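Local coordinates for protein putative aminooxidase (Propionibacterium acnes, PDB 2BA9) that isomerises polyunsaturated fatty acids, producing conjugated linoleic acid, with flavin-adenine dinucleotide as its bound cofactor, at residues R228-D233 / Y262-D267; D233-I238 / E246-V251; V254-F259 / E271-I276. All coordinates share one frame; numbering follows the deposited sequence.

Contact 1. Residues R228-D233 / Y262-D267. With FAD (flavin-adenine dinucleotide), chain D.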
# COMPACT_ATOMS: atom_id res chain seq x y z
N ARG A 228 -7.78 9.62 -23.41
CA ARG A 228 -7.12 10.91 -23.56
C ARG A 228 -7.57 11.92 -22.51
O ARG A 228 -8.76 12.05 -22.24
CB ARG A 228 -7.41 11.45 -24.98
CG ARG A 228 -6.46 12.56 -25.44
CD ARG A 228 -6.36 12.62 -26.97
NE ARG A 228 -6.27 11.27 -27.57
CZ ARG A 228 -7.22 10.69 -28.32
NH1 ARG A 228 -8.36 11.31 -28.64
NH2 ARG A 228 -7.00 9.45 -28.78
N ILE A 229 -6.60 12.61 -21.90
CA ILE A 229 -6.87 13.79 -21.07
C ILE A 229 -5.99 14.94 -21.56
O ILE A 229 -4.76 14.79 -21.64
CB ILE A 229 -6.62 13.57 -19.56
CG1 ILE A 229 -7.55 12.48 -19.01
CG2 ILE A 229 -6.80 14.87 -18.79
CD1 ILE A 229 -7.34 12.15 -17.54
N THR A 230 -6.63 16.06 -21.90
CA THR A 230 -5.94 17.28 -22.30
C THR A 230 -6.43 18.44 -21.41
O THR A 230 -7.58 18.47 -20.99
CB THR A 230 -6.20 17.62 -23.77
OG1 THR A 230 -7.61 17.72 -24.00
CG2 THR A 230 -5.61 16.54 -24.67
N ARG A 231 -5.54 19.39 -21.15
CA ARG A 231 -5.81 20.41 -20.15
C ARG A 231 -5.47 21.80 -20.68
O ARG A 231 -4.48 22.40 -20.27
CB ARG A 231 -5.03 20.13 -18.87
CG ARG A 231 -5.55 18.95 -18.09
CD ARG A 231 -4.49 18.37 -17.20
NE ARG A 231 -3.36 17.83 -17.96
CZ ARG A 231 -2.16 17.55 -17.45
NH1 ARG A 231 -1.20 17.05 -18.23
NH2 ARG A 231 -1.90 17.76 -16.17
N GLU A 232 -6.32 22.30 -21.56
CA GLU A 232 -6.13 23.62 -22.15
C GLU A 232 -7.22 24.58 -21.71
O GLU A 232 -8.24 24.18 -21.16
CB GLU A 232 -6.12 23.53 -23.68
CG GLU A 232 -5.61 22.22 -24.26
CD GLU A 232 -6.76 21.28 -24.65
OE1 GLU A 232 -7.29 20.55 -23.76
OE2 GLU A 232 -7.14 21.28 -25.84
N ASP A 233 -6.98 25.87 -21.94
CA ASP A 233 -7.97 26.94 -21.70
C ASP A 233 -8.47 26.99 -20.25
O ASP A 233 -9.51 27.59 -19.96
CB ASP A 233 -9.17 26.78 -22.65
CG ASP A 233 -8.76 26.55 -24.11
OD1 ASP A 233 -8.00 27.38 -24.66
OD2 ASP A 233 -9.21 25.53 -24.70
N TYR A 262 -1.37 8.76 -21.58
CA TYR A 262 -2.68 9.16 -22.13
C TYR A 262 -3.08 10.61 -21.81
O TYR A 262 -4.27 10.97 -21.84
CB TYR A 262 -3.77 8.17 -21.69
CG TYR A 262 -3.99 8.06 -20.19
CD1 TYR A 262 -4.87 8.92 -19.53
CD2 TYR A 262 -3.34 7.08 -19.45
CE1 TYR A 262 -5.07 8.81 -18.16
CE2 TYR A 262 -3.54 6.96 -18.09
CZ TYR A 262 -4.41 7.83 -17.45
OH TYR A 262 -4.61 7.71 -16.09
N SER A 263 -2.08 11.44 -21.54
CA SER A 263 -2.30 12.83 -21.20
C SER A 263 -1.38 13.71 -22.00
O SER A 263 -0.41 13.23 -22.59
CB SER A 263 -2.05 13.06 -19.71
OG SER A 263 -0.69 12.84 -19.39
N ASP A 264 -1.70 15.00 -22.02
CA ASP A 264 -0.79 16.05 -22.51
C ASP A 264 0.19 16.42 -21.40
O ASP A 264 0.31 17.58 -21.00
CB ASP A 264 -1.59 17.29 -22.95
CG ASP A 264 -2.48 17.86 -21.84
OD1 ASP A 264 -2.60 17.23 -20.78
OD2 ASP A 264 -3.08 18.94 -22.03
N ALA A 265 0.88 15.41 -20.88
CA ALA A 265 1.82 15.60 -19.77
C ALA A 265 2.85 16.67 -20.13
O ALA A 265 3.39 16.69 -21.25
CB ALA A 265 2.52 14.29 -19.44
N ASP A 266 3.13 17.57 -19.19
CA ASP A 266 4.14 18.58 -19.44
C ASP A 266 5.55 18.07 -19.13
O ASP A 266 5.74 16.92 -18.69
CB ASP A 266 3.79 19.91 -18.75
CG ASP A 266 3.91 19.87 -17.25
OD1 ASP A 266 4.64 19.03 -16.69
OD2 ASP A 266 3.28 20.74 -16.62
N ASP A 267 6.54 18.92 -19.39
CA ASP A 267 7.96 18.57 -19.26
C ASP A 267 8.29 17.99 -17.88
O ASP A 267 9.07 17.05 -17.76
CB ASP A 267 8.85 19.80 -19.53
CG ASP A 267 9.01 20.11 -21.00
OD1 ASP A 267 8.86 19.18 -21.82
OD2 ASP A 267 9.31 21.28 -21.36
PA FAD D . -5.34 1.25 -5.58
O1A FAD D . -5.81 0.49 -4.37
O2A FAD D . -4.35 0.55 -6.48
O5B FAD D . -6.61 1.60 -6.49
C5B FAD D . -6.38 2.37 -7.65
C4B FAD D . -7.63 2.40 -8.50
O4B FAD D . -7.39 3.21 -9.64
C3B FAD D . -8.04 1.00 -8.97
O3B FAD D . -9.39 0.76 -8.64
C2B FAD D . -7.79 1.04 -10.46
O2B FAD D . -8.61 0.13 -11.19
C1B FAD D . -7.93 2.54 -10.76
N9A FAD D . -7.22 2.89 -12.01
C8A FAD D . -5.91 2.62 -12.33
N7A FAD D . -5.67 3.08 -13.59
C5A FAD D . -6.81 3.64 -14.07
C6A FAD D . -7.15 4.24 -15.30
N6A FAD D . -6.15 4.70 -16.12
N1A FAD D . -8.44 4.74 -15.46
C2A FAD D . -9.40 4.60 -14.47
N3A FAD D . -9.06 3.99 -13.27
C4A FAD D . -7.80 3.51 -13.08
N1 FAD D . -2.73 -1.68 2.98
C2 FAD D . -2.82 -1.52 4.35
O2 FAD D . -3.17 -0.43 4.82
N3 FAD D . -2.50 -2.57 5.19
C4 FAD D . -2.11 -3.78 4.66
O4 FAD D . -1.84 -4.71 5.44
C4X FAD D . -2.03 -3.95 3.27
N5 FAD D . -1.62 -5.15 2.71
C5X FAD D . -1.70 -5.38 1.35
C6 FAD D . -1.42 -6.64 0.82
C7 FAD D . -1.54 -6.86 -0.55
C7M FAD D . -1.25 -8.23 -1.08
C8 FAD D . -1.92 -5.82 -1.39
C8M FAD D . -2.06 -6.00 -2.87
C9 FAD D . -2.19 -4.56 -0.85
C9A FAD D . -2.07 -4.32 0.52
N10 FAD D . -2.32 -3.05 1.08
C10 FAD D . -2.37 -2.89 2.44
C1' FAD D . -2.20 -1.82 0.25
C2' FAD D . -3.56 -1.20 -0.06
O2' FAD D . -4.49 -2.17 -0.54
C3' FAD D . -3.34 -0.10 -1.08
O3' FAD D . -2.30 0.77 -0.63
C4' FAD D . -4.63 0.67 -1.34
O4' FAD D . -5.57 -0.12 -2.05
C5' FAD D . -4.28 1.94 -2.10
O5' FAD D . -5.44 2.52 -2.62
P FAD D . -5.35 3.52 -3.89
O1P FAD D . -6.74 3.97 -4.31
O2P FAD D . -4.47 4.66 -3.52
O3P FAD D . -4.73 2.66 -5.09

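Contact 2. Residues D233-I238 / E246-V251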
# COMPACT_ATOMS: atom_id res chain seq x y z
N ASP A 233 -6.98 25.87 -21.94
CA ASP A 233 -7.97 26.94 -21.70
C ASP A 233 -8.47 26.99 -20.25
O ASP A 233 -9.51 27.59 -19.96
CB ASP A 233 -9.17 26.78 -22.65
CG ASP A 233 -8.76 26.55 -24.11
OD1 ASP A 233 -8.00 27.38 -24.66
OD2 ASP A 233 -9.21 25.53 -24.70
N GLY A 234 -7.71 26.38 -19.34
CA GLY A 234 -8.06 26.35 -17.92
C GLY A 234 -9.06 25.27 -17.54
O GLY A 234 -9.66 25.34 -16.47
N LYS A 235 -9.24 24.28 -18.41
CA LYS A 235 -10.20 23.19 -18.20
C LYS A 235 -9.55 21.83 -18.39
O LYS A 235 -8.45 21.72 -18.93
CB LYS A 235 -11.37 23.30 -19.17
CG LYS A 235 -12.07 24.64 -19.16
CD LYS A 235 -12.67 24.96 -17.79
CE LYS A 235 -13.33 26.34 -17.82
NZ LYS A 235 -12.35 27.42 -18.14
N VAL A 236 -10.25 20.80 -17.94
CA VAL A 236 -9.82 19.42 -18.12
C VAL A 236 -10.80 18.70 -19.02
O VAL A 236 -11.96 18.50 -18.66
CB VAL A 236 -9.77 18.67 -16.77
CG1 VAL A 236 -9.45 17.21 -17.00
CG2 VAL A 236 -8.75 19.30 -15.84
N HIS A 237 -10.34 18.31 -20.21
CA HIS A 237 -11.17 17.51 -21.09
C HIS A 237 -10.72 16.06 -21.08
O HIS A 237 -9.57 15.76 -21.36
CB HIS A 237 -11.20 18.03 -22.52
CG HIS A 237 -12.51 17.80 -23.20
ND1 HIS A 237 -13.25 18.82 -23.77
CD2 HIS A 237 -13.25 16.67 -23.36
CE1 HIS A 237 -14.37 18.32 -24.28
NE2 HIS A 237 -14.39 17.02 -24.04
N ILE A 238 -11.67 15.18 -20.74
CA ILE A 238 -11.43 13.75 -20.61
C ILE A 238 -12.12 13.07 -21.76
O ILE A 238 -13.28 13.37 -22.03
CB ILE A 238 -12.03 13.19 -19.29
CG1 ILE A 238 -11.41 13.87 -18.06
CG2 ILE A 238 -11.81 11.69 -19.19
CD1 ILE A 238 -12.00 15.25 -17.76
N GLU A 246 -15.94 17.61 -20.29
CA GLU A 246 -15.16 18.69 -19.73
C GLU A 246 -15.38 18.79 -18.22
O GLU A 246 -16.52 18.74 -17.75
CB GLU A 246 -15.56 20.00 -20.39
CG GLU A 246 -14.68 21.19 -20.08
CD GLU A 246 -15.26 22.47 -20.62
OE1 GLU A 246 -15.67 22.48 -21.80
OE2 GLU A 246 -15.34 23.46 -19.87
N SER A 247 -14.28 18.92 -17.49
CA SER A 247 -14.31 19.24 -16.07
C SER A 247 -13.45 20.47 -15.78
O SER A 247 -12.71 20.96 -16.65
CB SER A 247 -13.83 18.05 -15.25
OG SER A 247 -14.54 16.87 -15.62
N ASP A 248 -13.55 20.96 -14.56
CA ASP A 248 -12.80 22.14 -14.12
C ASP A 248 -11.52 21.73 -13.43
O ASP A 248 -10.49 22.38 -13.59
CB ASP A 248 -13.65 22.97 -13.15
CG ASP A 248 -14.86 23.56 -13.81
OD1 ASP A 248 -14.70 24.24 -14.83
OD2 ASP A 248 -15.98 23.35 -13.32
N VAL A 249 -11.59 20.64 -12.67
CA VAL A 249 -10.47 20.17 -11.85
C VAL A 249 -10.27 18.65 -12.03
O VAL A 249 -11.23 17.89 -12.20
CB VAL A 249 -10.71 20.51 -10.37
CG1 VAL A 249 -9.51 20.15 -9.52
CG2 VAL A 249 -11.06 21.96 -10.22
N LEU A 250 -9.00 18.25 -12.04
CA LEU A 250 -8.60 16.85 -12.13
C LEU A 250 -7.87 16.40 -10.87
O LEU A 250 -6.93 17.06 -10.44
CB LEU A 250 -7.68 16.66 -13.34
CG LEU A 250 -7.27 15.22 -13.68
CD1 LEU A 250 -8.51 14.38 -13.99
CD2 LEU A 250 -6.28 15.22 -14.86
N VAL A 251 -8.28 15.27 -10.31
CA VAL A 251 -7.63 14.69 -9.13
C VAL A 251 -7.21 13.25 -9.43
O VAL A 251 -8.06 12.38 -9.68
CB VAL A 251 -8.53 14.78 -7.87
CG1 VAL A 251 -7.85 14.15 -6.66
CG2 VAL A 251 -8.87 16.23 -7.59
O HOH W 1 -12.69 25.91 -14.83

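Contact 3. Residues V254-F259 / E271-I276. With FAD (flavin-adenine dinucleotide), chain D.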
# COMPACT_ATOMS: atom_id res chain seq x y z
N VAL A 254 -4.33 7.60 -9.47
CA VAL A 254 -3.89 6.48 -10.31
C VAL A 254 -2.39 6.58 -10.62
O VAL A 254 -1.80 7.65 -10.43
CB VAL A 254 -4.68 6.42 -11.63
CG1 VAL A 254 -6.09 5.89 -11.38
CG2 VAL A 254 -4.72 7.78 -12.31
N PRO A 255 -1.77 5.48 -11.10
CA PRO A 255 -0.34 5.51 -11.41
C PRO A 255 0.03 6.68 -12.33
O PRO A 255 -0.50 6.83 -13.44
CB PRO A 255 -0.09 4.14 -12.06
CG PRO A 255 -1.11 3.27 -11.49
CD PRO A 255 -2.33 4.15 -11.39
N LEU A 256 0.94 7.52 -11.83
CA LEU A 256 1.25 8.79 -12.47
C LEU A 256 2.21 8.66 -13.65
O LEU A 256 2.16 9.46 -14.56
CB LEU A 256 1.83 9.75 -11.45
CG LEU A 256 0.92 10.18 -10.30
CD1 LEU A 256 1.69 11.20 -9.41
CD2 LEU A 256 -0.41 10.74 -10.80
N GLU A 257 3.08 7.66 -13.62
CA GLU A 257 3.91 7.34 -14.77
C GLU A 257 3.06 6.79 -15.93
O GLU A 257 3.41 6.99 -17.08
CB GLU A 257 5.05 6.38 -14.38
CG GLU A 257 4.72 4.89 -14.26
CD GLU A 257 4.03 4.52 -12.97
OE1 GLU A 257 2.84 4.87 -12.82
OE2 GLU A 257 4.65 3.88 -12.10
N LYS A 258 1.97 6.07 -15.61
CA LYS A 258 1.08 5.53 -16.63
C LYS A 258 0.19 6.60 -17.25
O LYS A 258 -0.18 6.51 -18.43
CB LYS A 258 0.21 4.42 -16.03
CG LYS A 258 1.04 3.26 -15.44
CD LYS A 258 0.27 1.94 -15.53
CE LYS A 258 1.17 0.74 -15.22
NZ LYS A 258 1.06 0.38 -13.80
N PHE A 259 -0.16 7.58 -16.43
CA PHE A 259 -0.93 8.79 -16.80
C PHE A 259 -0.22 9.56 -17.90
O PHE A 259 -0.87 10.18 -18.75
CB PHE A 259 -1.14 9.66 -15.55
CG PHE A 259 -1.64 11.05 -15.84
CD1 PHE A 259 -2.99 11.29 -16.08
CD2 PHE A 259 -0.77 12.14 -15.82
CE1 PHE A 259 -3.46 12.59 -16.33
CE2 PHE A 259 -1.23 13.43 -16.06
CZ PHE A 259 -2.58 13.65 -16.32
N GLU A 271 9.33 14.18 -16.91
CA GLU A 271 10.63 14.07 -16.22
C GLU A 271 10.56 13.44 -14.84
O GLU A 271 11.38 12.59 -14.50
CB GLU A 271 11.28 15.45 -16.06
CG GLU A 271 12.73 15.37 -15.59
CD GLU A 271 13.32 16.71 -15.25
OE1 GLU A 271 12.67 17.75 -15.55
OE2 GLU A 271 14.44 16.73 -14.67
N TYR A 272 9.59 13.87 -14.04
CA TYR A 272 9.49 13.40 -12.65
C TYR A 272 8.68 12.12 -12.50
O TYR A 272 9.09 11.22 -11.77
CB TYR A 272 9.00 14.53 -11.73
CG TYR A 272 10.15 15.47 -11.44
CD1 TYR A 272 10.57 16.38 -12.40
CD2 TYR A 272 10.88 15.37 -10.26
CE1 TYR A 272 11.66 17.23 -12.16
CE2 TYR A 272 11.96 16.19 -10.01
CZ TYR A 272 12.35 17.12 -10.96
OH TYR A 272 13.43 17.93 -10.73
N PHE A 273 7.56 12.00 -13.22
CA PHE A 273 6.77 10.78 -13.10
C PHE A 273 7.50 9.55 -13.70
O PHE A 273 7.25 8.41 -13.28
CB PHE A 273 5.37 10.96 -13.69
CG PHE A 273 4.56 12.07 -13.04
CD1 PHE A 273 4.92 12.62 -11.81
CD2 PHE A 273 3.41 12.54 -13.65
CE1 PHE A 273 4.16 13.64 -11.24
CE2 PHE A 273 2.64 13.54 -13.07
CZ PHE A 273 3.02 14.10 -11.87
N SER A 274 8.40 9.80 -14.65
CA SER A 274 9.26 8.75 -15.22
C SER A 274 10.23 8.16 -14.22
O SER A 274 10.80 7.11 -14.49
CB SER A 274 10.10 9.28 -16.39
OG SER A 274 9.29 9.70 -17.47
N LYS A 275 10.46 8.84 -13.09
CA LYS A 275 11.37 8.33 -12.06
C LYS A 275 10.71 7.36 -11.07
O LYS A 275 11.41 6.74 -10.25
CB LYS A 275 11.96 9.48 -11.25
CG LYS A 275 12.78 10.49 -12.04
CD LYS A 275 13.09 11.71 -11.17
CE LYS A 275 13.70 12.84 -11.95
NZ LYS A 275 15.04 12.51 -12.45
N ILE A 276 9.38 7.28 -11.13
CA ILE A 276 8.61 6.42 -10.24
C ILE A 276 8.99 4.97 -10.50
O ILE A 276 9.04 4.54 -11.65
CB ILE A 276 7.08 6.58 -10.44
CG1 ILE A 276 6.62 8.01 -10.10
CG2 ILE A 276 6.30 5.57 -9.58
CD1 ILE A 276 5.20 8.31 -10.53
PA FAD D . -5.34 1.25 -5.58
O1A FAD D . -5.81 0.49 -4.37
O2A FAD D . -4.35 0.55 -6.48
O5B FAD D . -6.61 1.60 -6.49
C5B FAD D . -6.38 2.37 -7.65
C4B FAD D . -7.63 2.40 -8.50
O4B FAD D . -7.39 3.21 -9.64
C3B FAD D . -8.04 1.00 -8.97
O3B FAD D . -9.39 0.76 -8.64
C2B FAD D . -7.79 1.04 -10.46
O2B FAD D . -8.61 0.13 -11.19
C1B FAD D . -7.93 2.54 -10.76
N9A FAD D . -7.22 2.89 -12.01
C8A FAD D . -5.91 2.62 -12.33
N7A FAD D . -5.67 3.08 -13.59
C5A FAD D . -6.81 3.64 -14.07
C6A FAD D . -7.15 4.24 -15.30
N6A FAD D . -6.15 4.70 -16.12
N1A FAD D . -8.44 4.74 -15.46
C2A FAD D . -9.40 4.60 -14.47
N3A FAD D . -9.06 3.99 -13.27
C4A FAD D . -7.80 3.51 -13.08
N1 FAD D . -2.73 -1.68 2.98
C2 FAD D . -2.82 -1.52 4.35
O2 FAD D . -3.17 -0.43 4.82
N3 FAD D . -2.50 -2.57 5.19
C4 FAD D . -2.11 -3.78 4.66
O4 FAD D . -1.84 -4.71 5.44
C4X FAD D . -2.03 -3.95 3.27
N5 FAD D . -1.62 -5.15 2.71
C5X FAD D . -1.70 -5.38 1.35
C6 FAD D . -1.42 -6.64 0.82
C7 FAD D . -1.54 -6.86 -0.55
C7M FAD D . -1.25 -8.23 -1.08
C8 FAD D . -1.92 -5.82 -1.39
C8M FAD D . -2.06 -6.00 -2.87
C9 FAD D . -2.19 -4.56 -0.85
C9A FAD D . -2.07 -4.32 0.52
N10 FAD D . -2.32 -3.05 1.08
C10 FAD D . -2.37 -2.89 2.44
C1' FAD D . -2.20 -1.82 0.25
C2' FAD D . -3.56 -1.20 -0.06
O2' FAD D . -4.49 -2.17 -0.54
C3' FAD D . -3.34 -0.10 -1.08
O3' FAD D . -2.30 0.77 -0.63
C4' FAD D . -4.63 0.67 -1.34
O4' FAD D . -5.57 -0.12 -2.05
C5' FAD D . -4.28 1.94 -2.10
O5' FAD D . -5.44 2.52 -2.62
P FAD D . -5.35 3.52 -3.89
O1P FAD D . -6.74 3.97 -4.31
O2P FAD D . -4.47 4.66 -3.52
O3P FAD D . -4.73 2.66 -5.09
O HOH W 2 6.69 2.27 -12.03

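Contact 1. Residues R228-D233 / Y262-D267
The R231 guanidinium turns its edge to the carboxylate of D264 and grips it side-on: NE and NH1 both donate to OD1, with NH1 to OD1 at 2.9 Å. The two planes are turned 52° apart. OD1 stays in the guanidinium plane, meeting NE on its syn side but NH1 from above the plane of the carboxylate. The other oxygen is used as well: R231 N reaches D264 OD2 at 2.7 Å on a fairly straight bond. One aspartate thus fixes both the backbone and the tip of one arginine; CB of D264 points toward 228-233, and chi1 57° sets CG between the backbone N and the carbonyl carbon. R394 forms a second salt bridge to OD2 and E269 one to R231 NH1, so the charges alternate.

Upstream, the edge strand 226-230 of a small three-stranded antiparallel sheet meets the loop between helices 256-259 and 267-273 through a single bridge. I229 N donates to Y262 O at 2.8 Å, and D264 N returns a bond to I229 O at 3.1 Å. The CA-H of S263 makes a CA-H...O contact with I229 O, while the serine hydroxyl bonds to F259 O.

Beside the bridge, I229 and Y262 point the same way; the apolar CD1 touches the edge of the ring at CE1, 4.1 Å away. The tyrosine suits this spot because its ring can pack against isoleucine while OH extends to FAD N6A, 3.4 Å away, at the adenine end of the cofactor pocket.

Contact 2. Residues D233-I238 / E246-V251
A β hairpin formed by strands 236-240 and 244-247 belongs to the small antiparallel sheet, and this contact covers its open end, where the chain leaves S247 for strand 249-252 of the parallel sheet of the Rossmann-type FAD-binding fold. V236 and S247 form an antiparallel hydrogen-bonded pair. S247 N donates to V236 O at 2.6 Å, almost straight and in the carbonyl plane, whereas V236 N meets S247 O at 2.8 Å with the donor tilted 34° from the plane of the S247 carbonyl. H237 and E246 make the adjoining non-hydrogen-bonded pair.

The side chains of V236 and S247 share one face. V236 CG2, anti to its carbonyl carbon and beside N, meets L250 CB at 3.8 Å, the two side chains crossing at about a right angle. Compact branching suits V236 to this buried place, where the hairpin lies against the parallel sheet; I229 also touches both V236 and L250. Farther along, I238 CD1 reaches S247 OG at 3.7 Å, a hydrocarbon tip against a small hydroxyl.

On the other face the H237 ring has the backbone N of E246 over one side, offset toward the rim. Separately, the aliphatic part of K235 runs past both acids: CG lies 3.5 Å from E246 OE2 and CD lies 3.7 Å from D248 OD1, but its NZ is in contact with neither oxygen and makes a weak bond to D233 O. The salt-bridge partner of the acids is R8, whose NH2 meets E246 OE2 and D248 OD1 and probably offsets the repulsion between them. A water also donates to D248 OD1 at 2.6 Å and, weakly, to G234 O.

Contact 3. Residues V254-F259 / E271-I276
The F273 ring has L256 CB over one face, a CH-π contact with the carbon 4.0 Å from the ring centroid and 16° off the normal. From the same leucine, CD1 reaches ring atoms CE1 and CZ, while the backbone O of L256 comes to 3.4 Å from F273 CD2. The two side chains cross obliquely. Y398 meets the F273 ring edge-to-face, so a flat, apolar ring can meet both the leucine and a second aromatic.

I276 adds its CD1, 3.8 Å from L256 CB. Its other branch, CG2, lies 3.5 Å from E257 OE2, with the glutamate crossing the isoleucine at about a right angle. A chi2 of -79° turns E257 CD aside, bending the chain, and OE1 accepts from K258 N through its anti lone pair. OE2 is bonded to Y369 OH and takes a 2.6 Å bond from a water that also donates to I276 O; the acid is thus satisfied beside hydrocarbon. E257 CB sits 3.2 Å from F273 O, and the buried E257 N has no partner.

Just before the short, weakly bonded helix 256-259, V254 CG1 approaches FAD N9A to 3.3 Å and P255 CD packs near C8A. The arrangement joins that helix to the last part of helix 267-273, while V254 and P255 line the adenine side of the FAD pocket in this flavin-containing amine oxidoreductase fold.

How the contacts relate
From the N terminus, strand 226-230 leads through the turn at D233, shared by contacts 1 and 2, into the hairpin. Contact 2 closes the short loop 239-245 and passes the chain to strand 249-252 of the parallel sheet. After that strand comes 254-259, the first half of contact 3. Contact 1 then closes at 262-267, enclosing all of contact 2, and contact 3 closes last at 271-276, so contacts 1 and 3 cross while 2 and 3 follow in series. F259, in the first segment of contact 3, touches I229 and R231 of contact 1 and L250 of contact 2. Together they tie both sheets to helices 256-259 and 267-273, with V254, P255 and Y262 reaching the FAD adenine.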